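Local coordinates for WYL1 (Ruminococcus sp., PDB 6OAW), which is a WYL-domain accessory protein that probably modulates the activity of the RNA-targeting Type VI-D CRISPR-Cas system, at residues L87-D99 with I110-Y122. Residues are numbered along the deposited sequence; the frame is centred on the assembly and turned at random.
Sequences LNAFVEWQIEEID and IKSYLISKLSAKY
Ile-98 meets Leu-114 tip to tip, CD1 to CD1 at 3.7 Å, while sliding past Ile-110, whose CG2 lies 3.8 Å from the same Ile-98 CD1. One turn back, CG2 of Ile-95 rests on the aliphatic chain of Lys-111, 3.7 Å from its CE; the ammonium beyond pairs with Glu-108. Val-91, turned so that CG1 lies trans to the main-chain nitrogen (chi1 -168°), sends that methyl head-on to Leu-118 CD1 at 3.8 Å and across Ile-115. Leu-118 CD1 also touches the Gln-94 amide, 3.9 Å from OE1; a fairly straight bond from NE2 to Phe-90 O (2.8 Å, 165°) and a weak one to Asn-88 O fix that amide. At the far end the Tyr-122 hydroxyl abuts Asn-88 CB, OH to CB 3.3 Å, and accepts from Lys-121 NZ, whose CD sits over one ring face, offset toward the rim. A leucine in place of Tyr-122 would probably open a gap against Asn-88 and Ala-89 and leave Lys-121 without its hydroxyl partner. Tyr-113 of the second subunit touches Ile-110 and Leu-114. In this mainly apolar contact, short helix 92-96 and its flanking loops lie roughly antiparallel (150°) to helix 104-122, among helices 55-71, 151-156 and 161-172.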
loop_
_atom_site.group_PDB
_atom_site.type_symbol
_atom_site.label_atom_id
_atom_site.label_comp_id
_atom_site.label_asym_id
_atom_site.label_seq_id
_atom_site.Cartn_x
_atom_site.Cartn_y
_atom_site.Cartn_z
ATOM N N LEU B 87 15.358 2.450 4.125
ATOM C CA LEU B 87 15.079 2.149 2.709
ATOM C C LEU B 87 15.982 1.006 2.267
ATOM O O LEU B 87 17.177 1.037 2.610
ATOM C CB LEU B 87 15.385 3.366 1.834
ATOM C CG LEU B 87 14.438 4.536 1.915
ATOM C CD1 LEU B 87 14.793 5.536 0.831
ATOM C CD2 LEU B 87 13.003 4.046 1.763
ATOM N N ASN B 88 15.426 0.106 1.464
ATOM C CA ASN B 88 16.123 -0.993 0.763
ATOM C C ASN B 88 17.240 -0.420 -0.120
ATOM O O ASN B 88 18.217 -1.131 -0.276
ATOM C CB ASN B 88 15.117 -1.853 0.014
ATOM C CG ASN B 88 14.221 -2.600 0.973
ATOM O OD1 ASN B 88 14.676 -3.044 2.028
ATOM N ND2 ASN B 88 12.948 -2.727 0.636
ATOM N N ALA B 89 17.149 0.827 -0.601
ATOM C CA ALA B 89 18.179 1.445 -1.472
ATOM C C ALA B 89 19.450 1.763 -0.682
ATOM O O ALA B 89 20.528 1.822 -1.318
ATOM C CB ALA B 89 17.666 2.690 -2.141
ATOM N N PHE B 90 19.326 2.009 0.623
ATOM C CA PHE B 90 20.486 2.194 1.528
ATOM C C PHE B 90 20.932 0.811 2.033
ATOM O O PHE B 90 20.093 -0.044 2.320
ATOM C CB PHE B 90 20.170 3.201 2.636
ATOM C CG PHE B 90 20.158 4.619 2.123
ATOM C CD1 PHE B 90 21.342 5.334 1.945
ATOM C CD2 PHE B 90 18.962 5.217 1.730
ATOM C CE1 PHE B 90 21.321 6.635 1.457
ATOM C CE2 PHE B 90 18.948 6.510 1.238
ATOM C CZ PHE B 90 20.117 7.219 1.113
ATOM N N VAL B 91 22.241 0.623 2.129
ATOM C CA VAL B 91 22.873 -0.726 2.193
ATOM C C VAL B 91 23.624 -0.871 3.521
ATOM O O VAL B 91 23.573 -1.960 4.068
ATOM C CB VAL B 91 23.782 -1.012 0.980
ATOM C CG1 VAL B 91 24.174 -2.474 0.933
ATOM C CG2 VAL B 91 23.138 -0.628 -0.346
ATOM N N GLU B 92 24.267 0.178 4.034
ATOM C CA GLU B 92 24.981 0.149 5.338
ATOM C C GLU B 92 24.147 -0.581 6.413
ATOM O O GLU B 92 24.665 -1.509 7.035
ATOM C CB GLU B 92 25.326 1.566 5.770
ATOM C CG GLU B 92 25.977 1.642 7.142
ATOM C CD GLU B 92 27.470 1.738 7.127
ATOM O OE1 GLU B 92 28.131 0.691 7.379
ATOM O OE2 GLU B 92 27.963 2.863 6.870
ATOM N N TRP B 93 22.894 -0.192 6.628
ATOM C CA TRP B 93 22.071 -0.809 7.693
ATOM C C TRP B 93 21.919 -2.302 7.407
ATOM O O TRP B 93 21.801 -3.069 8.385
ATOM C CB TRP B 93 20.717 -0.118 7.887
ATOM C CG TRP B 93 19.721 -0.348 6.799
ATOM C CD1 TRP B 93 19.520 0.446 5.705
ATOM C CD2 TRP B 93 18.704 -1.365 6.747
ATOM N NE1 TRP B 93 18.496 -0.049 4.946
ATOM C CE2 TRP B 93 17.966 -1.149 5.566
ATOM C CE3 TRP B 93 18.328 -2.428 7.586
ATOM C CZ2 TRP B 93 16.897 -1.968 5.198
ATOM C CZ3 TRP B 93 17.282 -3.252 7.217
ATOM C CH2 TRP B 93 16.577 -3.026 6.032
ATOM N N GLN B 94 21.842 -2.687 6.132
ATOM C CA GLN B 94 21.542 -4.089 5.753
ATOM C C GLN B 94 22.786 -4.930 6.026
ATOM O O GLN B 94 22.614 -6.070 6.416
ATOM C CB GLN B 94 21.072 -4.228 4.309
ATOM C CG GLN B 94 19.812 -3.443 4.054
ATOM C CD GLN B 94 19.262 -3.686 2.684
ATOM O OE1 GLN B 94 18.864 -4.803 2.367
ATOM N NE2 GLN B 94 19.172 -2.619 1.898
ATOM N N ILE B 95 23.977 -4.344 5.924
ATOM C CA ILE B 95 25.250 -5.020 6.302
ATOM C C ILE B 95 25.308 -5.119 7.826
ATOM O O ILE B 95 25.555 -6.217 8.315
ATOM C CB ILE B 95 26.474 -4.305 5.714
ATOM C CG1 ILE B 95 26.381 -4.260 4.189
ATOM C CG2 ILE B 95 27.772 -4.935 6.197
ATOM C CD1 ILE B 95 26.228 -5.606 3.511
ATOM N N GLU B 96 25.028 -4.038 8.544
ATOM C CA GLU B 96 25.107 -3.997 10.027
ATOM C C GLU B 96 24.041 -4.895 10.675
ATOM O O GLU B 96 24.267 -5.342 11.798
ATOM C CB GLU B 96 25.062 -2.547 10.485
ATOM C CG GLU B 96 26.393 -1.857 10.194
ATOM C CD GLU B 96 26.416 -0.357 10.314
ATOM O OE1 GLU B 96 25.327 0.240 10.493
ATOM O OE2 GLU B 96 27.522 0.202 10.219
ATOM N N GLU B 97 22.942 -5.179 9.985
ATOM C CA GLU B 97 21.858 -6.047 10.485
ATOM C C GLU B 97 22.323 -7.510 10.520
ATOM O O GLU B 97 21.735 -8.290 11.236
ATOM C CB GLU B 97 20.636 -5.895 9.574
ATOM C CG GLU B 97 19.435 -6.690 10.019
ATOM C CD GLU B 97 18.229 -6.511 9.109
ATOM O OE1 GLU B 97 18.366 -6.701 7.892
ATOM O OE2 GLU B 97 17.154 -6.173 9.622
ATOM N N ILE B 98 23.329 -7.894 9.743
ATOM C CA ILE B 98 23.812 -9.302 9.718
ATOM C C ILE B 98 24.131 -9.759 11.157
ATOM O O ILE B 98 24.851 -9.064 11.885
ATOM C CB ILE B 98 25.009 -9.443 8.778
ATOM C CG1 ILE B 98 24.620 -9.101 7.341
ATOM C CG2 ILE B 98 25.626 -10.846 8.900
ATOM C CD1 ILE B 98 25.821 -9.001 6.404
ATOM N N ASP B 99 23.592 -10.900 11.551
ATOM C CA ASP B 99 23.828 -11.530 12.877
ATOM C C ASP B 99 25.284 -11.294 13.329
ATOM O O ASP B 99 26.253 -11.869 12.765
ATOM C CB ASP B 99 23.408 -12.996 12.786
ATOM C CG ASP B 99 23.720 -13.809 14.020
ATOM O OD1 ASP B 99 24.111 -13.177 15.028
ATOM O OD2 ASP B 99 23.649 -15.071 13.921
ATOM N N ILE B 110 28.031 -13.695 3.708
ATOM C CA ILE B 110 26.658 -13.135 3.739
ATOM C C ILE B 110 26.699 -11.771 3.043
ATOM O O ILE B 110 25.777 -11.478 2.261
ATOM C CB ILE B 110 26.085 -12.975 5.162
ATOM C CG1 ILE B 110 26.131 -14.253 5.998
ATOM C CG2 ILE B 110 24.677 -12.403 5.054
ATOM C CD1 ILE B 110 25.172 -15.295 5.559
ATOM N N LYS B 111 27.669 -10.937 3.411
ATOM C CA LYS B 111 27.906 -9.604 2.798
ATOM C C LYS B 111 27.933 -9.722 1.267
ATOM O O LYS B 111 27.180 -8.991 0.639
ATOM C CB LYS B 111 29.207 -8.970 3.281
ATOM C CG LYS B 111 29.166 -8.267 4.634
ATOM C CD LYS B 111 30.386 -7.340 4.740
ATOM C CE LYS B 111 30.828 -7.046 6.159
ATOM N NZ LYS B 111 32.177 -6.431 6.128
ATOM N N SER B 112 28.716 -10.636 0.686
ATOM C CA SER B 112 28.767 -10.832 -0.788
ATOM C C SER B 112 27.394 -11.268 -1.320
ATOM O O SER B 112 27.013 -10.797 -2.389
ATOM C CB SER B 112 29.832 -11.814 -1.199
ATOM O OG SER B 112 31.071 -11.406 -0.683
ATOM N N TYR B 113 26.703 -12.179 -0.636
ATOM C CA TYR B 113 25.351 -12.633 -1.042
ATOM C C TYR B 113 24.409 -11.425 -1.111
ATOM O O TYR B 113 23.618 -11.362 -2.064
ATOM C CB TYR B 113 24.792 -13.705 -0.095
ATOM C CG TYR B 113 23.288 -13.861 -0.135
ATOM C CD1 TYR B 113 22.677 -14.649 -1.106
ATOM C CD2 TYR B 113 22.459 -13.212 0.766
ATOM C CE1 TYR B 113 21.301 -14.810 -1.167
ATOM C CE2 TYR B 113 21.078 -13.350 0.708
ATOM C CZ TYR B 113 20.493 -14.171 -0.247
ATOM O OH TYR B 113 19.122 -14.274 -0.354
ATOM N N LEU B 114 24.453 -10.526 -0.118
ATOM C CA LEU B 114 23.574 -9.323 -0.071
ATOM C C LEU B 114 23.953 -8.327 -1.190
ATOM O O LEU B 114 23.054 -7.774 -1.856
ATOM C CB LEU B 114 23.687 -8.634 1.295
ATOM C CG LEU B 114 22.862 -9.233 2.431
ATOM C CD1 LEU B 114 23.233 -8.584 3.755
ATOM C CD2 LEU B 114 21.371 -9.055 2.190
ATOM N N ILE B 115 25.225 -7.990 -1.320
ATOM C CA ILE B 115 25.697 -7.025 -2.357
ATOM C C ILE B 115 25.207 -7.533 -3.716
ATOM O O ILE B 115 24.543 -6.766 -4.405
ATOM C CB ILE B 115 27.225 -6.847 -2.319
ATOM C CG1 ILE B 115 27.695 -6.236 -0.996
ATOM C CG2 ILE B 115 27.710 -6.040 -3.505
ATOM C CD1 ILE B 115 26.788 -5.161 -0.480
ATOM N N SER B 116 25.450 -8.802 -4.046
ATOM C CA SER B 116 25.090 -9.383 -5.362
ATOM C C SER B 116 23.577 -9.329 -5.601
ATOM O O SER B 116 23.198 -9.118 -6.749
ATOM C CB SER B 116 25.598 -10.784 -5.536
ATOM O OG SER B 116 24.903 -11.427 -6.598
ATOM N N LYS B 117 22.744 -9.573 -4.590
ATOM C CA LYS B 117 21.268 -9.652 -4.771
ATOM C C LYS B 117 20.714 -8.221 -4.862
ATOM O O LYS B 117 19.748 -8.003 -5.634
ATOM C CB LYS B 117 20.661 -10.525 -3.663
ATOM C CG LYS B 117 19.190 -10.317 -3.327
ATOM C CD LYS B 117 18.590 -11.472 -2.479
ATOM N N LEU B 118 21.290 -7.274 -4.125
ATOM C CA LEU B 118 20.872 -5.853 -4.223
ATOM C C LEU B 118 21.326 -5.274 -5.581
ATOM O O LEU B 118 20.529 -4.575 -6.207
ATOM C CB LEU B 118 21.400 -5.058 -3.024
ATOM C CG LEU B 118 20.763 -5.410 -1.673
ATOM C CD1 LEU B 118 21.465 -4.684 -0.539
ATOM C CD2 LEU B 118 19.267 -5.118 -1.665
ATOM N N SER B 119 22.531 -5.587 -6.049
ATOM C CA SER B 119 23.012 -5.223 -7.403
ATOM C C SER B 119 22.028 -5.716 -8.468
ATOM O O SER B 119 21.606 -4.897 -9.304
ATOM C CB SER B 119 24.381 -5.744 -7.658
ATOM O OG SER B 119 25.275 -5.177 -6.718
ATOM N N ALA B 120 21.670 -6.996 -8.441
ATOM C CA ALA B 120 20.780 -7.616 -9.452
ATOM C C ALA B 120 19.410 -6.932 -9.420
ATOM O O ALA B 120 18.848 -6.737 -10.500
ATOM C CB ALA B 120 20.664 -9.108 -9.256
ATOM N N LYS B 121 18.912 -6.563 -8.237
ATOM C CA LYS B 121 17.554 -5.991 -8.059
ATOM C C LYS B 121 17.450 -4.575 -8.653
ATOM O O LYS B 121 16.446 -4.324 -9.358
ATOM C CB LYS B 121 17.184 -5.910 -6.581
ATOM C CG LYS B 121 15.758 -5.463 -6.303
ATOM C CD LYS B 121 15.676 -4.553 -5.131
ATOM C CE LYS B 121 14.254 -4.363 -4.662
ATOM N NZ LYS B 121 14.214 -3.638 -3.374
ATOM N N TYR B 122 18.420 -3.693 -8.380
ATOM C CA TYR B 122 18.457 -2.294 -8.886
ATOM C C TYR B 122 19.212 -2.204 -10.227
ATOM O O TYR B 122 19.349 -1.094 -10.717
ATOM C CB TYR B 122 19.044 -1.362 -7.817
ATOM C CG TYR B 122 18.213 -1.281 -6.557
ATOM C CD1 TYR B 122 16.921 -0.777 -6.579
ATOM C CD2 TYR B 122 18.710 -1.722 -5.341
ATOM C CE1 TYR B 122 16.144 -0.723 -5.428
ATOM C CE2 TYR B 122 17.952 -1.686 -4.181
ATOM C CZ TYR B 122 16.665 -1.169 -4.222
ATOM O OH TYR B 122 15.922 -1.139 -3.076
HETATM O O HOH W 1 11.802 -1.936 -2.472
#